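Local structure of glycogen synthase (6GNF) at residues 27-32 and 171-176; 79-84 and 139-144; 135-140 and 178-183. The protein is a glycosyltransferase of the starch and bacterial glycogen synthase family with two Rossmann-like domains, and holds adenosine-5'-diphosphate and a glycan in this structure. All blocks are in the same frame, centred on the assembly; numbering follows the deposited sequence.

Contact 1: 27-32 and 171-176; sequences VSTEVA and DWHTSL. With GLC (alpha-D-glucopyranose), chain D; AC1 (4,6-dideoxy-4-{[(1S,4R,5S,6S)-4,5,6-trihydroxy-3-(hydroxymethyl)cyclohex-2-en-1-yl]amino}-alpha-D-glucopyranose), chain B.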
loop_
_atom_site.group_PDB
_atom_site.type_symbol
_atom_site.label_atom_id
_atom_site.label_comp_id
_atom_site.label_asym_id
_atom_site.label_seq_id
_atom_site.Cartn_x
_atom_site.Cartn_y
_atom_site.Cartn_z
ATOM N N VAL A 27 8.494 7.364 -8.618
ATOM C CA VAL A 27 7.354 8.191 -8.956
ATOM C C VAL A 27 6.116 7.552 -8.337
ATOM O O VAL A 27 5.880 6.361 -8.492
ATOM C CB VAL A 27 7.203 8.323 -10.487
ATOM C CG1 VAL A 27 6.172 9.383 -10.838
ATOM C CG2 VAL A 27 8.542 8.684 -11.117
ATOM N N SER A 28 5.356 8.335 -7.579
ATOM C CA SER A 28 4.130 7.829 -6.973
ATOM C C SER A 28 3.184 8.945 -6.603
ATOM O O SER A 28 3.550 10.110 -6.604
ATOM C CB SER A 28 4.429 6.985 -5.723
ATOM O OG SER A 28 4.927 7.732 -4.658
ATOM N N THR A 29 1.983 8.557 -6.202
ATOM C CA THR A 29 1.004 9.500 -5.666
ATOM C C THR A 29 1.197 9.746 -4.174
ATOM O O THR A 29 0.636 10.688 -3.648
ATOM C CB THR A 29 -0.424 8.974 -5.877
ATOM O OG1 THR A 29 -0.468 7.597 -5.472
ATOM C CG2 THR A 29 -0.788 9.045 -7.323
ATOM N N GLU A 30 1.954 8.877 -3.500
ATOM C CA GLU A 30 2.073 8.923 -2.049
ATOM C C GLU A 30 3.523 8.816 -1.619
ATOM O O GLU A 30 4.238 7.938 -2.089
ATOM C CB GLU A 30 1.346 7.737 -1.424
ATOM C CG GLU A 30 -0.158 7.846 -1.370
ATOM C CD GLU A 30 -0.810 6.621 -0.739
ATOM O OE1 GLU A 30 -0.243 6.016 0.209
ATOM O OE2 GLU A 30 -1.911 6.269 -1.211
ATOM N N VAL A 31 3.922 9.664 -0.674
ATOM C CA VAL A 31 5.215 9.533 0.008
ATOM C C VAL A 31 5.022 9.898 1.477
ATOM O O VAL A 31 4.805 11.058 1.807
ATOM C CB VAL A 31 6.301 10.465 -0.592
ATOM C CG1 VAL A 31 7.625 10.258 0.130
ATOM C CG2 VAL A 31 6.477 10.221 -2.080
ATOM N N ALA A 32 5.083 8.906 2.356
ATOM C CA ALA A 32 4.952 9.168 3.784
ATOM C C ALA A 32 6.156 9.973 4.251
ATOM O O ALA A 32 7.239 9.844 3.690
ATOM C CB ALA A 32 4.864 7.861 4.568
ATOM N N ASP A 171 2.571 1.572 -8.963
ATOM C CA ASP A 171 1.147 1.347 -9.177
ATOM C C ASP A 171 0.578 1.997 -10.444
ATOM O O ASP A 171 1.315 2.592 -11.253
ATOM C CB ASP A 171 0.337 1.752 -7.936
ATOM C CG ASP A 171 -0.061 0.547 -7.061
ATOM O OD1 ASP A 171 0.008 -0.629 -7.474
ATOM O OD2 ASP A 171 -0.427 0.824 -5.912
ATOM N N TRP A 172 -0.725 1.811 -10.652
ATOM C CA TRP A 172 -1.351 2.196 -11.907
ATOM C C TRP A 172 -1.260 3.693 -12.205
ATOM O O TRP A 172 -1.238 4.079 -13.370
ATOM C CB TRP A 172 -2.806 1.729 -11.958
ATOM C CG TRP A 172 -3.722 2.467 -11.050
ATOM C CD1 TRP A 172 -4.074 2.115 -9.779
ATOM C CD2 TRP A 172 -4.422 3.683 -11.337
ATOM N NE1 TRP A 172 -4.943 3.043 -9.251
ATOM C CE2 TRP A 172 -5.175 4.013 -10.191
ATOM C CE3 TRP A 172 -4.485 4.525 -12.447
ATOM C CZ2 TRP A 172 -5.985 5.143 -10.132
ATOM C CZ3 TRP A 172 -5.285 5.651 -12.382
ATOM C CH2 TRP A 172 -6.024 5.950 -11.233
ATOM N N HIS A 173 -1.197 4.524 -11.167
ATOM C CA HIS A 173 -1.231 5.988 -11.335
ATOM C C HIS A 173 -0.105 6.507 -12.214
ATOM O O HIS A 173 -0.254 7.527 -12.891
ATOM C CB HIS A 173 -1.138 6.718 -9.992
ATOM C CG HIS A 173 -2.003 6.137 -8.920
ATOM N ND1 HIS A 173 -1.531 5.223 -8.000
ATOM C CD2 HIS A 173 -3.309 6.343 -8.619
ATOM C CE1 HIS A 173 -2.514 4.883 -7.187
ATOM N NE2 HIS A 173 -3.603 5.546 -7.541
ATOM N N THR A 174 1.039 5.834 -12.140
ATOM C CA THR A 174 2.236 6.241 -12.854
ATOM C C THR A 174 2.588 5.278 -13.989
ATOM O O THR A 174 3.698 5.329 -14.536
ATOM C CB THR A 174 3.428 6.295 -11.888
ATOM O OG1 THR A 174 3.680 4.975 -11.378
ATOM C CG2 THR A 174 3.139 7.261 -10.750
ATOM N N SER A 175 1.658 4.402 -14.361
ATOM C CA SER A 175 1.975 3.323 -15.293
ATOM C C SER A 175 2.067 3.759 -16.758
ATOM O O SER A 175 2.456 2.954 -17.586
ATOM C CB SER A 175 0.992 2.155 -15.136
ATOM O OG SER A 175 -0.325 2.559 -15.439
ATOM N N LEU A 176 1.699 5.001 -17.074
ATOM C CA LEU A 176 1.901 5.544 -18.426
ATOM C C LEU A 176 3.295 6.157 -18.628
ATOM O O LEU A 176 3.691 6.463 -19.747
ATOM C CB LEU A 176 0.856 6.604 -18.761
ATOM C CG LEU A 176 -0.613 6.198 -18.765
ATOM C CD1 LEU A 176 -1.454 7.444 -18.995
ATOM C CD2 LEU A 176 -0.918 5.155 -19.818
HETATM C C1 GLC D . -8.083 4.311 -4.788
HETATM C C2 GLC D . -6.818 4.326 -5.660
HETATM C C3 GLC D . -5.884 3.200 -5.226
HETATM C C4 GLC D . -5.572 3.328 -3.737
HETATM C C5 GLC D . -6.891 3.267 -2.955
HETATM C C6 GLC D . -6.718 3.307 -1.429
HETATM O O2 GLC D . -7.142 4.148 -7.043
HETATM O O3 GLC D . -4.676 3.201 -5.987
HETATM O O4 GLC D . -4.684 2.263 -3.382
HETATM O O5 GLC D . -7.734 4.346 -3.392
HETATM O O6 GLC D . -6.104 4.527 -0.983
HETATM C C1 AC1 B . -3.460 2.688 -2.783
HETATM O O2 AC1 B . -2.373 2.015 -4.857
HETATM C C2 AC1 B . -2.293 1.932 -3.419
HETATM C C4A AC1 B . 0.903 -3.562 0.269
HETATM C C3 AC1 B . -2.246 0.472 -2.964
HETATM O O3 AC1 B . -1.026 -0.085 -3.464
HETATM C C4 AC1 B . -2.328 0.347 -1.426
HETATM N N4A AC1 B . -2.279 -1.041 -0.912
HETATM C C5 AC1 B . -3.608 1.075 -0.988
HETATM O O5 AC1 B . -3.528 2.455 -1.369
HETATM C C6 AC1 B . -3.842 1.030 0.513
HETATM C C1B AC1 B . -1.208 -2.010 -1.162
HETATM C C2B AC1 B . -1.454 -3.429 -0.570
HETATM O O2B AC1 B . -2.755 -3.602 -0.017
HETATM C C3B AC1 B . -0.540 -3.858 0.555
HETATM O O3B AC1 B . -0.653 -5.269 0.736
HETATM O O4 AC1 B . 1.615 -3.822 1.483
HETATM C C5B AC1 B . 1.081 -2.129 -0.160
HETATM C C7B AC1 B . 0.123 -1.432 -0.749
HETATM C C6B AC1 B . 2.415 -1.486 0.049
HETATM O O6B AC1 B . 3.370 -2.272 -0.666
HETATM O O HOH W 1 1.739 5.774 -7.219
#

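Contact 2: 79-84 and 139-144; sequences PVNYGQ and LSQAAL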
loop_
_atom_site.group_PDB
_atom_site.type_symbol
_atom_site.label_atom_id
_atom_site.label_comp_id
_atom_site.label_asym_id
_atom_site.label_seq_id
_atom_site.Cartn_x
_atom_site.Cartn_y
_atom_site.Cartn_z
ATOM N N PRO A 79 6.295 22.905 -19.102
ATOM C CA PRO A 79 5.019 22.694 -19.787
ATOM C C PRO A 79 4.626 21.214 -19.849
ATOM O O PRO A 79 5.470 20.359 -20.100
ATOM C CB PRO A 79 5.253 23.271 -21.191
ATOM C CG PRO A 79 6.723 23.328 -21.357
ATOM C CD PRO A 79 7.307 23.502 -19.992
ATOM N N VAL A 80 3.347 20.937 -19.598
ATOM C CA VAL A 80 2.803 19.585 -19.690
ATOM C C VAL A 80 1.365 19.694 -20.166
ATOM O O VAL A 80 0.826 20.793 -20.249
ATOM C CB VAL A 80 2.832 18.836 -18.332
ATOM C CG1 VAL A 80 4.258 18.494 -17.917
ATOM C CG2 VAL A 80 2.143 19.644 -17.248
ATOM N N ASN A 81 0.765 18.551 -20.466
ATOM C CA ASN A 81 -0.618 18.502 -20.911
ATOM C C ASN A 81 -1.535 18.116 -19.768
ATOM O O ASN A 81 -1.212 17.236 -18.979
ATOM C CB ASN A 81 -0.753 17.491 -22.032
ATOM C CG ASN A 81 0.090 17.856 -23.235
ATOM O OD1 ASN A 81 -0.000 18.973 -23.755
ATOM N ND2 ASN A 81 0.922 16.909 -23.684
ATOM N N TYR A 82 -2.630 18.853 -19.627
ATOM C CA TYR A 82 -3.713 18.463 -18.741
ATOM C C TYR A 82 -4.863 18.087 -19.652
ATOM O O TYR A 82 -5.638 18.940 -20.052
ATOM C CB TYR A 82 -4.100 19.604 -17.787
ATOM C CG TYR A 82 -5.252 19.250 -16.871
ATOM C CD1 TYR A 82 -5.075 18.375 -15.809
ATOM C CD2 TYR A 82 -6.522 19.758 -17.097
ATOM C CE1 TYR A 82 -6.129 18.033 -14.983
ATOM C CE2 TYR A 82 -7.582 19.420 -16.284
ATOM C CZ TYR A 82 -7.384 18.563 -15.230
ATOM O OH TYR A 82 -8.456 18.252 -14.432
ATOM N N GLY A 83 -4.976 16.801 -19.960
ATOM C CA GLY A 83 -5.862 16.369 -21.030
ATOM C C GLY A 83 -5.427 17.068 -22.306
ATOM O O GLY A 83 -4.256 17.082 -22.642
ATOM N N GLN A 84 -6.362 17.695 -22.992
ATOM C CA GLN A 84 -6.049 18.340 -24.262
ATOM C C GLN A 84 -5.646 19.805 -24.073
ATOM O O GLN A 84 -5.292 20.479 -25.035
ATOM C CB GLN A 84 -7.239 18.179 -25.201
ATOM C CG GLN A 84 -7.795 16.755 -25.147
ATOM C CD GLN A 84 -8.560 16.367 -26.391
ATOM O OE1 GLN A 84 -9.748 16.041 -26.327
ATOM N NE2 GLN A 84 -7.885 16.410 -27.538
ATOM N N LEU A 139 1.006 13.856 -13.980
ATOM C CA LEU A 139 2.067 13.474 -13.051
ATOM C C LEU A 139 3.198 12.729 -13.751
ATOM O O LEU A 139 4.365 13.015 -13.498
ATOM C CB LEU A 139 1.510 12.612 -11.912
ATOM C CG LEU A 139 2.528 12.000 -10.950
ATOM C CD1 LEU A 139 3.380 13.071 -10.295
ATOM C CD2 LEU A 139 1.820 11.168 -9.887
ATOM N N SER A 140 2.851 11.784 -14.629
ATOM C CA SER A 140 3.858 10.986 -15.332
ATOM C C SER A 140 4.709 11.851 -16.256
ATOM O O SER A 140 5.910 11.670 -16.331
ATOM C CB SER A 140 3.198 9.855 -16.112
ATOM O OG SER A 140 2.532 9.000 -15.199
ATOM N N GLN A 141 4.074 12.783 -16.957
ATOM C CA GLN A 141 4.789 13.733 -17.807
ATOM C C GLN A 141 5.697 14.642 -17.002
ATOM O O GLN A 141 6.811 14.940 -17.420
ATOM C CB GLN A 141 3.810 14.620 -18.579
ATOM C CG GLN A 141 2.966 13.885 -19.597
ATOM C CD GLN A 141 1.864 14.758 -20.156
ATOM O OE1 GLN A 141 2.070 15.939 -20.448
ATOM N NE2 GLN A 141 0.680 14.191 -20.298
ATOM N N ALA A 142 5.191 15.148 -15.883
ATOM C CA ALA A 142 5.962 16.079 -15.069
ATOM C C ALA A 142 7.187 15.414 -14.453
ATOM O O ALA A 142 8.216 16.081 -14.296
ATOM C CB ALA A 142 5.087 16.683 -13.979
ATOM N N ALA A 143 7.053 14.142 -14.091
ATOM C CA ALA A 143 8.121 13.415 -13.408
ATOM C C ALA A 143 9.307 13.165 -14.323
ATOM O O ALA A 143 10.445 13.166 -13.891
ATOM C CB ALA A 143 7.597 12.090 -12.872
ATOM N N LEU A 144 9.038 12.969 -15.608
ATOM C CA LEU A 144 10.100 12.667 -16.560
ATOM C C LEU A 144 11.102 13.811 -16.686
ATOM O O LEU A 144 12.291 13.551 -16.910
ATOM C CB LEU A 144 9.513 12.324 -17.933
ATOM C CG LEU A 144 8.925 10.918 -18.080
ATOM C CD1 LEU A 144 7.964 10.853 -19.246
ATOM C CD2 LEU A 144 10.020 9.879 -18.244
#

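Contact 3: 135-140 and 178-183; sequences RFAMLS and PLYLKE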
loop_
_atom_site.group_PDB
_atom_site.type_symbol
_atom_site.label_atom_id
_atom_site.label_comp_id
_atom_site.label_asym_id
_atom_site.label_seq_id
_atom_site.Cartn_x
_atom_site.Cartn_y
_atom_site.Cartn_z
ATOM N N ARG A 135 -5.151 14.184 -14.283
ATOM C CA ARG A 135 -4.275 14.437 -13.138
ATOM C C ARG A 135 -3.065 13.523 -13.097
ATOM O O ARG A 135 -1.951 13.978 -12.835
ATOM C CB ARG A 135 -5.051 14.284 -11.819
ATOM C CG ARG A 135 -5.747 15.558 -11.357
ATOM C CD ARG A 135 -6.958 15.288 -10.474
ATOM N NE ARG A 135 -6.720 14.262 -9.464
ATOM C CZ ARG A 135 -6.364 14.477 -8.201
ATOM N NH1 ARG A 135 -6.173 15.705 -7.735
ATOM N NH2 ARG A 135 -6.196 13.435 -7.392
ATOM N N PHE A 136 -3.268 12.237 -13.348
ATOM C CA PHE A 136 -2.181 11.278 -13.214
ATOM C C PHE A 136 -1.363 11.094 -14.489
ATOM O O PHE A 136 -0.164 10.843 -14.415
ATOM C CB PHE A 136 -2.694 9.950 -12.655
ATOM C CG PHE A 136 -3.287 10.075 -11.280
ATOM C CD1 PHE A 136 -2.652 10.829 -10.299
ATOM C CD2 PHE A 136 -4.486 9.452 -10.962
ATOM C CE1 PHE A 136 -3.203 10.955 -9.035
ATOM C CE2 PHE A 136 -5.039 9.574 -9.689
ATOM C CZ PHE A 136 -4.400 10.329 -8.731
ATOM N N ALA A 137 -1.983 11.274 -15.650
ATOM C CA ALA A 137 -1.201 11.422 -16.875
ATOM C C ALA A 137 -0.250 12.624 -16.750
ATOM O O ALA A 137 0.904 12.563 -17.180
ATOM C CB ALA A 137 -2.106 11.591 -18.082
ATOM N N MET A 138 -0.739 13.719 -16.180
ATOM C CA MET A 138 0.101 14.903 -15.996
ATOM C C MET A 138 1.258 14.645 -15.022
ATOM O O MET A 138 2.358 15.184 -15.194
ATOM C CB MET A 138 -0.735 16.087 -15.520
ATOM C CG MET A 138 0.057 17.396 -15.433
ATOM S SD MET A 138 -0.976 18.835 -15.121
ATOM C CE MET A 138 -1.343 18.558 -13.391
ATOM N N LEU A 139 1.006 13.856 -13.980
ATOM C CA LEU A 139 2.067 13.474 -13.051
ATOM C C LEU A 139 3.198 12.729 -13.751
ATOM O O LEU A 139 4.365 13.015 -13.498
ATOM C CB LEU A 139 1.510 12.612 -11.912
ATOM C CG LEU A 139 2.528 12.000 -10.950
ATOM C CD1 LEU A 139 3.380 13.071 -10.295
ATOM C CD2 LEU A 139 1.820 11.168 -9.887
ATOM N N SER A 140 2.851 11.784 -14.629
ATOM C CA SER A 140 3.858 10.986 -15.332
ATOM C C SER A 140 4.709 11.851 -16.256
ATOM O O SER A 140 5.910 11.670 -16.331
ATOM C CB SER A 140 3.198 9.855 -16.112
ATOM O OG SER A 140 2.532 9.000 -15.199
ATOM N N PRO A 178 6.300 4.937 -18.765
ATOM C CA PRO A 178 7.118 4.272 -19.783
ATOM C C PRO A 178 6.709 4.609 -21.215
ATOM O O PRO A 178 7.569 4.677 -22.094
ATOM C CB PRO A 178 6.899 2.787 -19.500
ATOM C CG PRO A 178 6.523 2.725 -18.063
ATOM C CD PRO A 178 5.717 3.967 -17.821
ATOM N N LEU A 179 5.424 4.859 -21.438
ATOM C CA LEU A 179 4.950 5.230 -22.765
ATOM C C LEU A 179 5.415 6.638 -23.109
ATOM O O LEU A 179 5.895 6.883 -24.219
ATOM C CB LEU A 179 3.425 5.131 -22.875
ATOM C CG LEU A 179 2.856 3.711 -22.975
ATOM C CD1 LEU A 179 3.002 2.949 -21.672
ATOM C CD2 LEU A 179 1.395 3.744 -23.386
ATOM N N TYR A 180 5.263 7.570 -22.171
ATOM C CA TYR A 180 5.714 8.942 -22.387
ATOM C C TYR A 180 7.234 9.017 -22.546
ATOM O O TYR A 180 7.729 9.786 -23.373
ATOM C CB TYR A 180 5.270 9.860 -21.252
ATOM C CG TYR A 180 3.783 10.105 -21.210
ATOM C CD1 TYR A 180 3.119 10.651 -22.298
ATOM C CD2 TYR A 180 3.038 9.806 -20.078
ATOM C CE1 TYR A 180 1.750 10.884 -22.266
ATOM C CE2 TYR A 180 1.669 10.034 -20.034
ATOM C CZ TYR A 180 1.028 10.568 -21.128
ATOM O OH TYR A 180 -0.331 10.795 -21.085
ATOM N N LEU A 181 7.960 8.212 -21.775
ATOM C CA LEU A 181 9.416 8.127 -21.903
ATOM C C LEU A 181 9.814 7.809 -23.340
ATOM O O LEU A 181 10.712 8.434 -23.905
ATOM C CB LEU A 181 9.981 7.043 -20.979
ATOM C CG LEU A 181 11.478 6.772 -21.090
ATOM C CD1 LEU A 181 12.279 8.028 -20.783
ATOM C CD2 LEU A 181 11.897 5.643 -20.173
ATOM N N LYS A 182 9.174 6.798 -23.912
ATOM C CA LYS A 182 9.442 6.415 -25.298
ATOM C C LYS A 182 9.023 7.476 -26.291
ATOM O O LYS A 182 9.774 7.805 -27.210
ATOM C CB LYS A 182 8.723 5.123 -25.645
ATOM C CG LYS A 182 9.353 3.943 -24.965
ATOM C CD LYS A 182 8.602 2.665 -25.244
ATOM C CE LYS A 182 9.303 1.527 -24.537
ATOM N NZ LYS A 182 8.567 0.271 -24.758
ATOM N N GLU A 183 7.802 7.973 -26.139
ATOM C CA GLU A 183 7.218 8.833 -27.155
ATOM C C GLU A 183 7.786 10.244 -27.144
ATOM O O GLU A 183 8.146 10.750 -28.194
ATOM C CB GLU A 183 5.695 8.870 -27.016
ATOM C CG GLU A 183 4.977 9.587 -28.150
ATOM C CD GLU A 183 5.273 9.004 -29.528
ATOM O OE1 GLU A 183 5.641 7.805 -29.641
ATOM O OE2 GLU A 183 5.120 9.743 -30.516
#

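Contact 1: 27-32 and 171-176
Thr29 lays its methyl group on the imidazole of His173, the two side chains crossing at about a right angle. With chi1 at 47°, OG1 takes the place between backbone N and carbonyl carbon, where it hydrogen-bonds to the hydroxyl of Tyr121; CG2 is left to cover the ring. This CH-pi contact puts CG2 3.9 Å from the centroid of the His173 ring. On the opposite face of that ring lies the indole NE1 of Trp172, displaced toward the rim, so the imidazole is sandwiched. A water accepts from Thr29 N at 3.0 Å and makes a weak bond with His173 ND1, bridging the segments.

Farther from the sugars, Val27 CG1 meets Thr174 CG2 at 3.7 Å.

The ring edge of His173 faces the bound sugars. Beside it, Asp171 OD2 accepts hydrogen bonds from two hydroxyls of AC1, O3 at 2.7 Å and O2 at 2.5 Å, while OD1 takes the backbone N-H groups of His201 and Asn202, which fix the carboxylate's rotation. Trp172 NE1 donates to GLC O3 at 3.3 Å. The loop after strand 166-170 thus supplies glycan-pocket residues, backed by the loop after 23-27 as second shell, at the C-terminal strand ends of a Rossmann-like domain.

Contact 2: 79-84 and 139-144
This is a buried strand-against-helix contact at the margin of the Rossmann-like N-terminal domain, where strand 72-82, the outermost of its mixed sheet at this end, runs alongside helix 132-144. The two short axes are nearly antiparallel, 169° between their directions, and approach to 8.0 Å. Val80 and Ala142 supply part of the apolar packing between them. The valine directs its CB toward the helix; its CG1, beside the backbone N, lies 4.0 Å from Gln141 CB, with Ala142 CB a looser neighbour. CG2 packs on Met138, and the side chain also touches Val89 within the sheet.

The polar half of the contact illustrates how a helix can serve an edge strand. Val80 pairs through its backbone with Thr87 of the neighbouring strand 85-96, whereas the next residue, Asn81, uses its amide N-H on the helix side. There the acceptor is a side chain: Gln141, extended beyond CG, carries its carbonyl oxygen across to the strand. Its other amide atom, NE2, lies in packing contact with Tyr180 of helix 177-186, whose hydroxyl bonds to the backbone carbonyl of Leu217. The carboxamides of Asn81 and Gln141 do not stack, their planes standing 61° apart. The donor sits somewhat tilted from the plane of the glutamine carbonyl, yet the N-H points almost straight at the oxygen, at 170°. Asn81 N and Gln141 OE1 are 2.9 Å apart.

Contact 3: 135-140 and 178-183
Helices 132-144 and 177-186 come nearest at Ser140 and Tyr180, whose CA atoms stand 7.6 Å apart, and the second helix widens into a pi-type turn at residues 181-183. Both belong to the Rossmann-like N-terminal domain of this glycosyltransferase, and strand 166-170 lies between them in sequence. The contact is a small one, with 120 Å² buried in all, and a single aromatic residue carries one whole side of it.

Tyr180 points from its helix toward the other: chi1 of -69° puts CG anti to the carbonyl carbon and sends the ring toward the partner helix. The ring meets that helix obliquely through CD2 and CE2, and with the hydroxyl at the far end. Near the base, CD2 of Tyr180 meets CB of Ser140 at 4.0 Å. About one turn back along the helix, beside the Ala137 methyl, Tyr180 CE2 lies 3.9 Å from Ala137 O.

Leu144 packs against the CB of Tyr180, and Tyr184 meets the ring with the two ring planes at about 50°. The phenol hydroxyl, though buried, is satisfied by a hydrogen bond to the backbone carbonyl of Leu217, a loop residue outside both helices. That same oxygen, Tyr180 OH, touches Ala137 CB at 3.6 Å.

How the contacts relate
Followed from the N terminus, contact 1 opens at the end of strand 23-27 and closes only at 171-176, a loop of 138 residues. Contact 2 falls wholly within it, joining edge strand 72-82 to helix 132-144. Contact 3 starts on that helix, sharing Leu139 and Ser140 with contact 2, and ends on helix 177-186, beyond 171-176, so contacts 1 and 3 cross. Helix 132-144 is therefore the common element: Phe136 packs on Thr29 and His173, Ser140 OG lies against Thr174 CA, and Ala143 touches Val27. Together the three contacts connect the sheet's outer edge, through two helices, to the loop that lines the glycan pocket and the one behind it.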